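Beta-Ala-His dipeptidase (PDB 3DLJ) hydrolyses Xaa-His dipeptides, above all carnosine and anserine, as a secreted human metallopeptidase that uses two zinc ions per subunit. Local coordinates at residues 26-31 / 462-467; 142-147 / 204-209; 446-451 / 471-476. All blocks are in the same frame, centred on the assembly; numbering follows the deposited sequence.

Interaction 1 of 3, residues 26-31 / 462-467; sequences EFVQTL and INRWNY
The carbonyl oxygen of Phe-27 is gripped twice, by the hydroxyl of Tyr-467 and by the backbone N of Leu-31 one helical turn on. Tyr-467 OH donates to Phe-27 O at 2.6 Å, from well above the carbonyl plane, while Leu-31 N approaches from the opposite face. A tyrosine suits this place because its long flat ring carries a single hydroxyl across a largely apolar contact to a backbone oxygen. Its CG stands anti to the backbone N (chi1 177°), and the ring beyond lies between the two segments. Leu-31 covers one face, its CD2 lying over the ring centre, 4.0 Å from the centroid, in a CH-pi contact. Leu-31 CD2 also touches Ile-462 CG2 at 4.0 Å, and Val-28 CG2 packs on Tyr-467 CE2 at 4.1 Å. Val-28 CG2 also rests over one face of the Arg-464 guanidinium, nearer its rim, 3.7 Å from Arg-464 NH2. The charge of that group is met by salt bridges to Glu-131 and Asp-25. Helix 24-35 thus lies against the junction of strand 461-463 and helix 464-482, with Leu-136 of strand 135-137 touching Val-28 and Ile-462, and helix 141-160 meeting Phe-27, Leu-31 and Tyr-467.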
# COMPACT_ATOMS: atom_id res chain seq x y z
N GLU A 26 -4.37 -5.81 25.66
CA GLU A 26 -3.05 -6.37 25.43
C GLU A 26 -2.68 -6.37 23.94
O GLU A 26 -1.53 -6.15 23.60
CB GLU A 26 -2.95 -7.80 25.96
CG GLU A 26 -2.62 -7.92 27.44
CD GLU A 26 -2.83 -9.36 27.96
OE1 GLU A 26 -2.62 -10.32 27.16
OE2 GLU A 26 -3.22 -9.54 29.15
N PHE A 27 -3.66 -6.62 23.06
CA PHE A 27 -3.39 -6.65 21.63
C PHE A 27 -3.05 -5.21 21.19
O PHE A 27 -2.20 -5.02 20.36
CB PHE A 27 -4.59 -7.20 20.83
CG PHE A 27 -4.83 -8.72 20.96
CD1 PHE A 27 -3.88 -9.57 21.51
CD2 PHE A 27 -6.02 -9.28 20.47
CE1 PHE A 27 -4.10 -10.94 21.59
CE2 PHE A 27 -6.25 -10.64 20.54
CZ PHE A 27 -5.30 -11.49 21.11
N VAL A 28 -3.75 -4.22 21.75
CA VAL A 28 -3.60 -2.79 21.47
C VAL A 28 -2.30 -2.23 22.07
O VAL A 28 -1.72 -1.30 21.52
CB VAL A 28 -4.81 -1.97 22.03
CG1 VAL A 28 -4.51 -0.46 22.06
CG2 VAL A 28 -6.07 -2.23 21.22
N GLN A 29 -1.85 -2.80 23.19
CA GLN A 29 -0.58 -2.39 23.76
C GLN A 29 0.58 -2.96 22.96
O GLN A 29 1.59 -2.28 22.80
CB GLN A 29 -0.48 -2.80 25.25
CG GLN A 29 0.89 -2.64 25.85
CD GLN A 29 1.31 -1.18 26.03
OE1 GLN A 29 0.48 -0.30 26.24
NE2 GLN A 29 2.61 -0.93 25.96
N THR A 30 0.46 -4.18 22.45
CA THR A 30 1.50 -4.70 21.56
C THR A 30 1.60 -3.80 20.31
O THR A 30 2.71 -3.45 19.89
CB THR A 30 1.26 -6.14 21.13
OG1 THR A 30 1.21 -6.96 22.31
CG2 THR A 30 2.40 -6.62 20.23
N LEU A 31 0.47 -3.39 19.75
CA LEU A 31 0.52 -2.50 18.61
C LEU A 31 1.22 -1.17 18.96
O LEU A 31 2.04 -0.69 18.18
CB LEU A 31 -0.87 -2.29 18.01
CG LEU A 31 -0.95 -1.37 16.79
CD1 LEU A 31 -0.03 -1.85 15.66
CD2 LEU A 31 -2.41 -1.23 16.30
N ILE A 462 -5.66 3.15 12.82
CA ILE A 462 -6.56 2.05 12.57
C ILE A 462 -7.63 2.14 13.66
O ILE A 462 -7.30 2.49 14.82
CB ILE A 462 -5.86 0.66 12.53
CG1 ILE A 462 -6.81 -0.40 11.93
CG2 ILE A 462 -5.28 0.25 13.93
CD1 ILE A 462 -6.19 -1.74 11.70
N ASN A 463 -8.89 1.88 13.31
CA ASN A 463 -9.94 1.77 14.34
C ASN A 463 -9.74 0.54 15.23
O ASN A 463 -9.43 -0.54 14.73
CB ASN A 463 -11.35 1.73 13.72
CG ASN A 463 -11.64 2.95 12.86
OD1 ASN A 463 -11.01 3.99 13.01
ND2 ASN A 463 -12.60 2.82 11.96
N ARG A 464 -9.92 0.70 16.54
CA ARG A 464 -9.86 -0.44 17.47
C ARG A 464 -10.80 -1.57 17.02
O ARG A 464 -10.44 -2.75 17.06
CB ARG A 464 -10.20 -0.01 18.91
CG ARG A 464 -10.26 -1.17 19.89
CD ARG A 464 -10.85 -0.80 21.25
NE ARG A 464 -9.85 -0.20 22.12
CZ ARG A 464 -9.09 -0.85 23.00
NH1 ARG A 464 -8.22 -0.17 23.72
NH2 ARG A 464 -9.20 -2.17 23.17
N TRP A 465 -12.00 -1.20 16.57
CA TRP A 465 -12.99 -2.18 16.13
C TRP A 465 -12.49 -2.99 14.94
O TRP A 465 -12.63 -4.23 14.94
CB TRP A 465 -14.29 -1.48 15.80
CG TRP A 465 -15.44 -2.37 15.45
CD1 TRP A 465 -16.28 -3.02 16.32
CD2 TRP A 465 -15.92 -2.66 14.13
NE1 TRP A 465 -17.24 -3.71 15.61
CE2 TRP A 465 -17.04 -3.51 14.27
CE3 TRP A 465 -15.50 -2.30 12.84
CZ2 TRP A 465 -17.76 -4.00 13.17
CZ3 TRP A 465 -16.21 -2.78 11.74
CH2 TRP A 465 -17.33 -3.62 11.91
N ASN A 466 -11.90 -2.32 13.96
CA ASN A 466 -11.30 -2.98 12.80
C ASN A 466 -10.14 -3.90 13.15
O ASN A 466 -10.02 -4.99 12.59
CB ASN A 466 -10.80 -1.96 11.80
CG ASN A 466 -11.93 -1.23 11.12
OD1 ASN A 466 -12.75 -0.61 11.77
ND2 ASN A 466 -11.94 -1.28 9.80
N TYR A 467 -9.30 -3.45 14.08
CA TYR A 467 -8.14 -4.21 14.54
C TYR A 467 -8.53 -5.47 15.32
O TYR A 467 -7.96 -6.53 15.12
CB TYR A 467 -7.26 -3.28 15.39
CG TYR A 467 -6.03 -3.90 16.03
CD1 TYR A 467 -5.05 -4.54 15.25
CD2 TYR A 467 -5.83 -3.80 17.42
CE1 TYR A 467 -3.90 -5.08 15.84
CE2 TYR A 467 -4.68 -4.33 18.01
CZ TYR A 467 -3.71 -4.97 17.21
OH TYR A 467 -2.55 -5.52 17.79

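Interaction 2 of 3, residues 142-147 / 204-209; sequences TDNKGP and ISDNLW. With ZN (zinc ion), chain D; ZN (zinc ion), chain C.
Asp-143 and Asp-206 are joined through metal: Asp-143 OD1 at 2.0 Å and Asp-206 OD2 at 1.9 Å bind the same zinc ion, which His-110 also holds. Asp-143 bridges, its OD2 binding the second zinc ion at 2.2 Å, where Glu-178 and His-456 are the other protein ligands. Aspartate suits this role because its two oxygens can serve two metals. The hydrogen bonding centres on Asn-144, which follows a cis peptide bond. Its ND2 donates to Ser-205 O at 2.9 Å in a nearly straight bond (169°), and the acceptor lies close to the amide plane. Asn-144 OD1 accepts from a water that in turn accepts a hydrogen bond from Ser-205 N. Among the packing contacts, the Asn-144 amide stacks on the Asp-206 carboxylate, the planes 26° apart, and Pro-147 CB sits 3.2 Å from Ser-205 O. An alanine in place of Asn-144 would probably leave Ser-205 O without this donor, the water without one partner, and the zinc-bound Asp-206 carboxylate without its stacked amide. Asp-143 OD1 and Asp-206 OD1, both acceptors, stand 3.0 Å apart; the zinc charge probably offsets their repulsion, so the geometry of the site probably depends on bound metal.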
# COMPACT_ATOMS: atom_id res chain seq x y z
N THR A 142 -2.42 1.22 10.47
CA THR A 142 -3.10 0.47 9.40
C THR A 142 -2.07 -0.10 8.37
O THR A 142 -2.27 -1.19 7.85
CB THR A 142 -4.18 1.33 8.69
OG1 THR A 142 -5.29 0.50 8.30
CG2 THR A 142 -3.64 2.01 7.44
N ASP A 143 -0.99 0.63 8.12
CA ASP A 143 -0.02 0.30 7.06
C ASP A 143 1.44 0.11 7.59
O ASP A 143 2.22 1.06 7.56
CB ASP A 143 -0.07 1.43 6.01
CG ASP A 143 0.73 1.13 4.74
OD1 ASP A 143 1.16 -0.03 4.52
OD2 ASP A 143 0.91 2.08 3.94
N ASN A 144 1.84 -1.08 8.04
CA ASN A 144 1.04 -2.31 8.04
C ASN A 144 1.12 -3.12 9.35
O ASN A 144 0.96 -4.34 9.33
CB ASN A 144 1.52 -3.18 6.86
CG ASN A 144 0.55 -4.28 6.51
OD1 ASN A 144 0.97 -5.41 6.22
ND2 ASN A 144 -0.75 -3.98 6.51
N LYS A 145 1.36 -2.47 10.49
CA LYS A 145 1.61 -3.18 11.77
C LYS A 145 0.31 -3.70 12.38
O LYS A 145 0.27 -4.83 12.90
CB LYS A 145 2.40 -2.28 12.75
CG LYS A 145 3.87 -2.07 12.32
CD LYS A 145 4.54 -0.87 12.99
CE LYS A 145 6.02 -0.85 12.65
NZ LYS A 145 6.75 0.33 13.24
N GLY A 146 -0.75 -2.91 12.30
CA GLY A 146 -2.10 -3.33 12.73
C GLY A 146 -2.55 -4.67 12.14
O GLY A 146 -2.84 -5.61 12.89
N PRO A 147 -2.67 -4.76 10.80
CA PRO A 147 -3.07 -6.03 10.19
C PRO A 147 -2.06 -7.19 10.33
O PRO A 147 -2.47 -8.34 10.40
CB PRO A 147 -3.32 -5.65 8.71
CG PRO A 147 -3.54 -4.20 8.71
CD PRO A 147 -2.58 -3.69 9.79
N ILE A 204 -2.79 -11.33 1.78
CA ILE A 204 -2.24 -10.00 2.03
C ILE A 204 -3.36 -9.19 2.66
O ILE A 204 -4.50 -9.24 2.20
CB ILE A 204 -1.75 -9.29 0.72
CG1 ILE A 204 -0.66 -10.12 0.00
CG2 ILE A 204 -1.27 -7.81 1.00
CD1 ILE A 204 -0.24 -9.56 -1.39
N SER A 205 -3.04 -8.46 3.72
CA SER A 205 -3.99 -7.58 4.35
C SER A 205 -3.37 -6.18 4.47
O SER A 205 -2.83 -5.80 5.51
CB SER A 205 -4.37 -8.13 5.74
OG SER A 205 -5.46 -7.42 6.31
N ASP A 206 -3.44 -5.41 3.39
CA ASP A 206 -2.80 -4.10 3.40
C ASP A 206 -3.55 -3.15 2.51
O ASP A 206 -3.00 -2.55 1.58
CB ASP A 206 -1.34 -4.24 2.95
CG ASP A 206 -0.50 -3.00 3.30
OD1 ASP A 206 -1.01 -2.08 4.00
OD2 ASP A 206 0.68 -2.95 2.84
N ASN A 207 -4.84 -3.01 2.80
CA ASN A 207 -5.73 -2.20 1.98
C ASN A 207 -7.00 -1.89 2.74
O ASN A 207 -7.22 -2.42 3.84
CB ASN A 207 -6.01 -2.84 0.61
CG ASN A 207 -6.43 -4.29 0.70
OD1 ASN A 207 -5.71 -5.17 1.21
ND2 ASN A 207 -7.60 -4.55 0.16
N LEU A 208 -7.82 -1.00 2.19
CA LEU A 208 -8.92 -0.41 2.91
C LEU A 208 -10.30 -0.77 2.34
O LEU A 208 -10.44 -1.07 1.15
CB LEU A 208 -8.77 1.11 2.91
CG LEU A 208 -7.40 1.72 3.26
CD1 LEU A 208 -7.52 3.22 3.28
CD2 LEU A 208 -6.86 1.19 4.59
N TRP A 209 -11.31 -0.73 3.20
CA TRP A 209 -12.71 -0.79 2.77
C TRP A 209 -13.04 0.53 2.08
O TRP A 209 -12.23 1.44 2.09
CB TRP A 209 -13.67 -1.02 3.93
CG TRP A 209 -13.40 -2.23 4.81
CD1 TRP A 209 -12.69 -3.35 4.48
CD2 TRP A 209 -13.83 -2.41 6.15
NE1 TRP A 209 -12.65 -4.22 5.55
CE2 TRP A 209 -13.34 -3.66 6.59
CE3 TRP A 209 -14.58 -1.62 7.04
CZ2 TRP A 209 -13.58 -4.16 7.88
CZ3 TRP A 209 -14.83 -2.12 8.33
CH2 TRP A 209 -14.33 -3.38 8.73
ZN ZN D . 1.68 -1.46 3.29
ZN ZN C . 2.45 1.82 2.45
O HOH W 1 -0.19 -7.72 4.56

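Interaction 3 of 3, residues 446-451 / 471-476; sequences IPLGAV and TKLFAA
In the zinc-binding domain of this M20 peptidase, the loop that leaves strand 444-445, an outermost strand of the six-stranded mixed sheet, is packed against the C-terminal helix 464-482 through Ile-446 and Leu-448 on one side and Leu-473 and Phe-474 on the other. No hydrogen bond crosses the contact; branched aliphatic groups and one aromatic ring do all the work, as fits four buried residues. The closest approach is between methyls, Ile-446 CG2 to Leu-473 CD2 at 3.6 Å. Ile-446 sends CG2 anti to its backbone N, toward the helix, and that methyl, Ile-446 CG2, also stands 4.2 Å from Phe-474 CE1. Leu-473 CD2 is shared, for Leu-448 CD2 meets it at 4.0 Å where the two leucines run alongside in opposite senses. The other branch of Leu-448 goes to the ring: Leu-448 and Phe-474 meet tip to tip, with Leu-448 CD1 3.8 Å from Phe-474 CE2. Leucine suits this position because its forked end can touch two helix residues at once. Phenylalanine suits the other because its ring is broad enough to offer CE1 to Ile-446 and CE2 to Leu-448, both of which come to it obliquely. Helix 403-416 adds Ala-411 and Ile-412 against Leu-473. The loop and helix 464-482 thus meet where helix 141-160 touches both Leu-448, through Ala-150, and Phe-474, through the edge-to-face ring of Trp-151.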
# COMPACT_ATOMS: atom_id res chain seq x y z
N ILE A 446 -7.45 -9.28 1.86
CA ILE A 446 -8.43 -9.06 2.92
C ILE A 446 -8.15 -7.73 3.63
O ILE A 446 -7.30 -7.66 4.51
CB ILE A 446 -8.46 -10.24 3.94
CG1 ILE A 446 -8.50 -11.59 3.18
CG2 ILE A 446 -9.65 -10.10 4.87
CD1 ILE A 446 -8.46 -12.84 4.06
N PRO A 447 -8.87 -6.67 3.25
CA PRO A 447 -8.66 -5.36 3.84
C PRO A 447 -9.15 -5.35 5.29
O PRO A 447 -10.22 -5.87 5.57
CB PRO A 447 -9.50 -4.44 2.95
CG PRO A 447 -10.55 -5.32 2.31
CD PRO A 447 -9.94 -6.69 2.23
N LEU A 448 -8.35 -4.79 6.21
CA LEU A 448 -8.79 -4.53 7.59
C LEU A 448 -9.03 -3.05 7.86
O LEU A 448 -9.76 -2.68 8.79
CB LEU A 448 -7.80 -5.08 8.64
CG LEU A 448 -7.65 -6.58 8.91
CD1 LEU A 448 -7.12 -6.81 10.34
CD2 LEU A 448 -8.94 -7.28 8.71
N GLY A 449 -8.44 -2.20 7.02
CA GLY A 449 -8.54 -0.76 7.21
C GLY A 449 -9.86 -0.12 6.82
O GLY A 449 -10.56 -0.61 5.94
N ALA A 450 -10.20 0.98 7.49
CA ALA A 450 -11.34 1.78 7.05
C ALA A 450 -10.88 2.75 5.99
O ALA A 450 -9.70 3.09 5.89
CB ALA A 450 -12.01 2.53 8.22
N VAL A 451 -11.85 3.23 5.21
CA VAL A 451 -11.64 4.14 4.09
C VAL A 451 -10.89 5.40 4.51
O VAL A 451 -10.12 5.97 3.72
CB VAL A 451 -13.04 4.48 3.43
CG1 VAL A 451 -13.92 5.33 4.36
CG2 VAL A 451 -12.88 5.12 2.06
N THR A 471 -8.98 -9.39 13.84
CA THR A 471 -8.37 -10.54 14.48
C THR A 471 -9.31 -11.76 14.46
O THR A 471 -8.87 -12.88 14.16
CB THR A 471 -7.92 -10.20 15.94
OG1 THR A 471 -7.12 -9.00 15.95
CG2 THR A 471 -7.14 -11.35 16.56
N LYS A 472 -10.59 -11.54 14.77
CA LYS A 472 -11.62 -12.58 14.67
C LYS A 472 -11.86 -13.08 13.26
O LYS A 472 -12.10 -14.29 13.05
CB LYS A 472 -12.93 -12.07 15.25
CG LYS A 472 -12.88 -11.90 16.74
CD LYS A 472 -13.82 -10.81 17.15
CE LYS A 472 -13.92 -10.72 18.64
NZ LYS A 472 -15.23 -10.13 18.95
N LEU A 473 -11.82 -12.15 12.30
CA LEU A 473 -11.97 -12.47 10.88
C LEU A 473 -10.88 -13.45 10.46
O LEU A 473 -11.16 -14.47 9.80
CB LEU A 473 -11.87 -11.19 10.03
CG LEU A 473 -11.87 -11.36 8.51
CD1 LEU A 473 -13.18 -11.98 8.12
CD2 LEU A 473 -11.72 -10.04 7.79
N PHE A 474 -9.65 -13.15 10.83
CA PHE A 474 -8.55 -14.05 10.54
C PHE A 474 -8.73 -15.43 11.21
O PHE A 474 -8.44 -16.47 10.60
CB PHE A 474 -7.20 -13.39 10.89
CG PHE A 474 -6.78 -12.27 9.96
CD1 PHE A 474 -7.16 -12.27 8.61
CD2 PHE A 474 -5.95 -11.23 10.42
CE1 PHE A 474 -6.75 -11.23 7.73
CE2 PHE A 474 -5.52 -10.17 9.55
CZ PHE A 474 -5.92 -10.18 8.21
N ALA A 475 -9.17 -15.44 12.46
CA ALA A 475 -9.49 -16.70 13.18
C ALA A 475 -10.52 -17.58 12.42
O ALA A 475 -10.28 -18.78 12.15
CB ALA A 475 -9.95 -16.40 14.60
N ALA A 476 -11.66 -16.99 12.06
CA ALA A 476 -12.68 -17.68 11.25
C ALA A 476 -12.12 -18.22 9.92
O ALA A 476 -12.48 -19.32 9.46
CB ALA A 476 -13.87 -16.74 11.00

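How the interactions relate
Within the zinc-binding domain, the centre of interaction 2 lies about 12 Å from that of interaction 1 and about 9 Å from that of interaction 3; interactions 1 and 3 are also about 12 Å apart. Helix 464-482 serves interactions 1 and 3, and helix 141-160, part of interaction 2, packs against both. Interaction 2 is nested within the loop closed by interaction 1, interaction 3 follows it in series, and interactions 1 and 3 cross. A probable hydrogen bond from Asn-466 ND2 to Leu-448 O joins interactions 1 and 3. Interaction 2 is probably bonded to interaction 3 through Ser-205 and Trp-209 and packs against interaction 1 at Gly-146, so the metal-binding segments adjoin helices near both chain ends.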